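Local coordinates for inclusion membrane protein A (Chlamydia trachomatis, PDB 6E7E) that probably takes part in the homotypic fusion of chlamydial inclusions as a SNARE-like membrane protein, represented here by its soluble helical domain, at residues A3-H6 / L7-L11; G66-S69 / L70-Y74. The protein carries 2 engineered substitutions. All blocks are in the same frame, centred on the assembly; numbering follows the deposited sequence.

Contact 1 of 2, residues A3-H6 / L7-L11; sequences ANLH and LYQDL
The N-terminal turns of helix 4-38 begin with Ala3 as the N-cap residue, whose O accepts a hydrogen bond from Leu7 N at 3.1 Å, with the donor in the carbonyl plane. The next three i to i+4 bonds, Tyr8 N to Asn4 O, Gln9 N to Leu5 O and Asp10 N to His6 O, each have the donor tilted a little out of their own acceptor's carbonyl plane. Leu7, Gln9 and Asp10 fold their side chains back over carbonyl oxygens of the preceding turn. Leu7 lays its CG 3.6 Å from Ala3 O. Tyr8 CB lies 3.4 Å from Leu5 O, which also sits at the edge of the tyrosine ring near its plane, but the ring itself leads away. Gln9 covers the oxygen of Leu5 as well, with CG at 3.4 Å; chi1 of -70° turns this branch back toward the start of the helix, and the extended chain beyond it carries NE2 to 3.9 Å from Leu5 CD1. The amide oxygen of Gln9 lies over one face of the His6 imidazole, offset toward the rim, with ring and amide planes 67° apart. A water donates to Gln9 OE1 at 3.2 Å, and its weak, longer contacts to His6 O and ND1 can only share what remains of its hydrogens. Leu7 is buried against Gln87 and Ile90, whereas His6 belongs to the exposed side. Asp10 OD1 forms a salt bridge with Arg13, and the face of its carboxylate rests on the backbone oxygen of His6, Asp10 CG being 3.3 Å from His6 O.

Contact 2 of 2, residues G66-S69 / L70-Y74; sequences GFES and LLDEY
The carboxylate of Asp72 presents one face to the carbonyl oxygen of Glu68, which sits almost directly above the carboxylate carbon: Asp72 CG is 3.3 Å from Glu68 O, and both carboxylate oxygens are slightly farther off. On that same side, Glu68 CG lies off the plane beyond OD2, 4.4 Å from Asp72 OD2. A chi1 of -71° folds the carboxylate back over the preceding turn, where Glu68 O also accepts a hydrogen bond from Asp72 N at 3.1 Å. Leu70 N to Gly66 O and Leu71 N to Phe67 O continue the same helical ladder, but Glu73 N to Ser69 O is weak, its N-H...O angle only 126°. Ser69 O gains a water that donates to it at 2.9 Å and also to Glu73 OE2, itself in a salt bridge with Arg160; Glu73 CG packs 3.3 Å from Ser69 O. The hydroxyl of Ser69 bonds back to Lys65 O. This short helix 65-73 is thus wedged into a helical bundle, Phe67 meeting Leu148 and Leu152 of helix 125-165 and Ile89 and Leu93 of helix 87-107, while Leu70 and Leu71 reach helix 4-38.

Overall arrangement
Contact 1 and contact 2 lie on two helices packed against each other, their centres about 12 Å apart and both on the same side of the chain's centre. Tyr8 joins them most closely: its CD1 is 3.4 Å from Tyr74 CB and its CE1 3.4 Å from Leu71 CD1, and its ring stacks with that of Tyr74. Deeper in, Leu11 CD2 meets Leu70 CD2 at 3.6 Å, while nearer the N-terminus Tyr74 OH approaches Leu5 CA at 3.5 Å. The segments 3-11 and 66-74, well separated in sequence, therefore share a seam of leucine and tyrosine side chains. It helps join the start of helix 4-38 to the short helix 65-73 in the bundle of this SNARE-like domain.

Contact 1 of 2, residues A3-H6 / L7-L11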
# COMPACT_ATOMS: atom_id res chain seq x y z
N ALA A 3 -24.80 7.27 -5.49
CA ALA A 3 -24.51 8.57 -6.13
C ALA A 3 -23.00 8.77 -6.21
O ALA A 3 -22.24 8.46 -5.24
CB ALA A 3 -25.19 9.69 -5.38
N ASN A 4 -22.55 9.38 -7.28
CA ASN A 4 -21.12 9.59 -7.49
C ASN A 4 -20.55 10.52 -6.44
O ASN A 4 -19.41 10.31 -6.08
CB ASN A 4 -20.79 10.07 -8.90
CG ASN A 4 -20.92 8.95 -9.91
OD1 ASN A 4 -20.44 7.84 -9.68
ND2 ASN A 4 -21.55 9.24 -11.02
N LEU A 5 -21.31 11.47 -5.92
CA LEU A 5 -20.74 12.37 -4.89
C LEU A 5 -20.38 11.53 -3.66
O LEU A 5 -19.34 11.76 -3.04
CB LEU A 5 -21.74 13.46 -4.54
CG LEU A 5 -21.28 14.40 -3.44
CD1 LEU A 5 -19.94 15.04 -3.74
CD2 LEU A 5 -22.32 15.47 -3.20
N HIS A 6 -21.22 10.57 -3.29
CA HIS A 6 -20.95 9.70 -2.12
C HIS A 6 -19.78 8.79 -2.39
O HIS A 6 -18.95 8.56 -1.48
CB HIS A 6 -22.19 8.92 -1.68
CG HIS A 6 -23.19 9.79 -1.02
ND1 HIS A 6 -23.31 9.85 0.36
CD2 HIS A 6 -24.07 10.66 -1.54
CE1 HIS A 6 -24.24 10.73 0.66
NE2 HIS A 6 -24.73 11.25 -0.49
N LEU A 7 -19.67 8.27 -3.59
CA LEU A 7 -18.50 7.44 -3.93
C LEU A 7 -17.24 8.30 -3.93
O LEU A 7 -16.18 7.80 -3.49
CB LEU A 7 -18.71 6.77 -5.28
CG LEU A 7 -19.82 5.73 -5.30
CD1 LEU A 7 -19.96 5.12 -6.67
CD2 LEU A 7 -19.58 4.63 -4.28
N TYR A 8 -17.31 9.55 -4.38
CA TYR A 8 -16.16 10.48 -4.27
C TYR A 8 -15.75 10.65 -2.81
O TYR A 8 -14.56 10.59 -2.49
CB TYR A 8 -16.51 11.81 -4.94
CG TYR A 8 -15.56 12.93 -4.62
CD1 TYR A 8 -14.33 13.02 -5.23
CD2 TYR A 8 -15.86 13.84 -3.62
CE1 TYR A 8 -13.43 14.02 -4.91
CE2 TYR A 8 -14.97 14.84 -3.28
CZ TYR A 8 -13.75 14.94 -3.92
OH TYR A 8 -12.86 15.92 -3.61
N GLN A 9 -16.71 10.85 -1.93
CA GLN A 9 -16.39 11.03 -0.49
C GLN A 9 -15.80 9.74 0.08
O GLN A 9 -14.86 9.82 0.91
CB GLN A 9 -17.63 11.48 0.26
CG GLN A 9 -18.02 12.89 -0.10
CD GLN A 9 -19.42 13.27 0.32
OE1 GLN A 9 -20.26 12.48 0.78
NE2 GLN A 9 -19.65 14.55 0.16
N ASP A 10 -16.29 8.58 -0.32
CA ASP A 10 -15.71 7.29 0.14
C ASP A 10 -14.27 7.18 -0.34
O ASP A 10 -13.39 6.79 0.41
CB ASP A 10 -16.51 6.12 -0.41
CG ASP A 10 -17.86 5.89 0.19
OD1 ASP A 10 -18.09 6.41 1.28
OD2 ASP A 10 -18.67 5.22 -0.49
N LEU A 11 -14.06 7.52 -1.60
CA LEU A 11 -12.70 7.43 -2.15
C LEU A 11 -11.79 8.44 -1.47
O LEU A 11 -10.62 8.13 -1.24
CB LEU A 11 -12.75 7.62 -3.66
CG LEU A 11 -11.42 7.40 -4.36
CD1 LEU A 11 -10.87 5.98 -4.15
CD2 LEU A 11 -11.56 7.71 -5.82
O HOH W 1 -20.08 9.42 1.53

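Contact 2 of 2, residues G66-S69 / L70-Y74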
# COMPACT_ATOMS: atom_id res chain seq x y z
N GLY A 66 -3.70 4.82 -9.20
CA GLY A 66 -4.96 4.92 -9.95
C GLY A 66 -6.08 5.48 -9.09
O GLY A 66 -6.93 6.21 -9.59
N PHE A 67 -6.10 5.13 -7.81
CA PHE A 67 -7.13 5.63 -6.88
C PHE A 67 -6.90 7.12 -6.65
O PHE A 67 -7.88 7.87 -6.56
CB PHE A 67 -7.15 4.82 -5.60
CG PHE A 67 -7.64 3.42 -5.79
CD1 PHE A 67 -8.97 3.20 -6.09
CD2 PHE A 67 -6.77 2.35 -5.77
CE1 PHE A 67 -9.44 1.92 -6.29
CE2 PHE A 67 -7.24 1.06 -5.98
CZ PHE A 67 -8.58 0.85 -6.21
N GLU A 68 -5.65 7.49 -6.40
CA GLU A 68 -5.33 8.91 -6.18
C GLU A 68 -5.70 9.70 -7.44
O GLU A 68 -6.30 10.79 -7.37
CB GLU A 68 -3.86 9.03 -5.79
CG GLU A 68 -3.49 10.43 -5.38
CD GLU A 68 -2.12 10.58 -4.77
OE1 GLU A 68 -1.48 9.56 -4.48
OE2 GLU A 68 -1.72 11.73 -4.59
N SER A 69 -5.36 9.16 -8.60
CA SER A 69 -5.71 9.84 -9.87
C SER A 69 -7.23 9.97 -10.05
O SER A 69 -7.71 11.02 -10.49
CB SER A 69 -5.12 9.09 -11.02
OG SER A 69 -3.71 9.23 -11.06
N LEU A 70 -7.98 8.93 -9.74
CA LEU A 70 -9.46 8.95 -9.87
C LEU A 70 -10.01 10.06 -9.00
O LEU A 70 -10.84 10.85 -9.44
CB LEU A 70 -10.04 7.61 -9.44
CG LEU A 70 -11.55 7.47 -9.60
CD1 LEU A 70 -11.97 7.64 -11.06
CD2 LEU A 70 -11.99 6.14 -9.06
N LEU A 71 -9.55 10.12 -7.77
CA LEU A 71 -10.05 11.15 -6.83
C LEU A 71 -9.80 12.51 -7.48
O LEU A 71 -10.67 13.39 -7.43
CB LEU A 71 -9.34 11.00 -5.48
CG LEU A 71 -9.82 11.96 -4.41
CD1 LEU A 71 -11.23 11.57 -3.99
CD2 LEU A 71 -8.85 11.96 -3.25
N ASP A 72 -8.60 12.71 -8.04
CA ASP A 72 -8.19 14.01 -8.61
C ASP A 72 -9.04 14.34 -9.85
O ASP A 72 -9.12 15.53 -10.21
CB ASP A 72 -6.70 14.04 -8.96
CG ASP A 72 -5.76 14.06 -7.77
OD1 ASP A 72 -6.21 14.36 -6.65
OD2 ASP A 72 -4.56 13.79 -7.97
N GLU A 73 -9.64 13.35 -10.52
CA GLU A 73 -10.46 13.59 -11.74
C GLU A 73 -11.85 14.10 -11.39
O GLU A 73 -12.50 14.62 -12.28
CB GLU A 73 -10.57 12.32 -12.59
CG GLU A 73 -9.25 11.94 -13.24
CD GLU A 73 -8.69 13.00 -14.17
OE1 GLU A 73 -9.48 13.60 -14.89
OE2 GLU A 73 -7.47 13.22 -14.16
N TYR A 74 -12.34 13.98 -10.17
CA TYR A 74 -13.78 14.24 -9.92
C TYR A 74 -14.17 15.71 -10.12
O TYR A 74 -15.20 15.94 -10.73
CB TYR A 74 -14.16 13.84 -8.50
CG TYR A 74 -15.63 14.03 -8.22
CD1 TYR A 74 -16.56 13.09 -8.63
CD2 TYR A 74 -16.10 15.12 -7.50
CE1 TYR A 74 -17.92 13.26 -8.38
CE2 TYR A 74 -17.45 15.30 -7.25
CZ TYR A 74 -18.37 14.37 -7.69
OH TYR A 74 -19.72 14.52 -7.45
O HOH W 2 -5.94 12.37 -12.32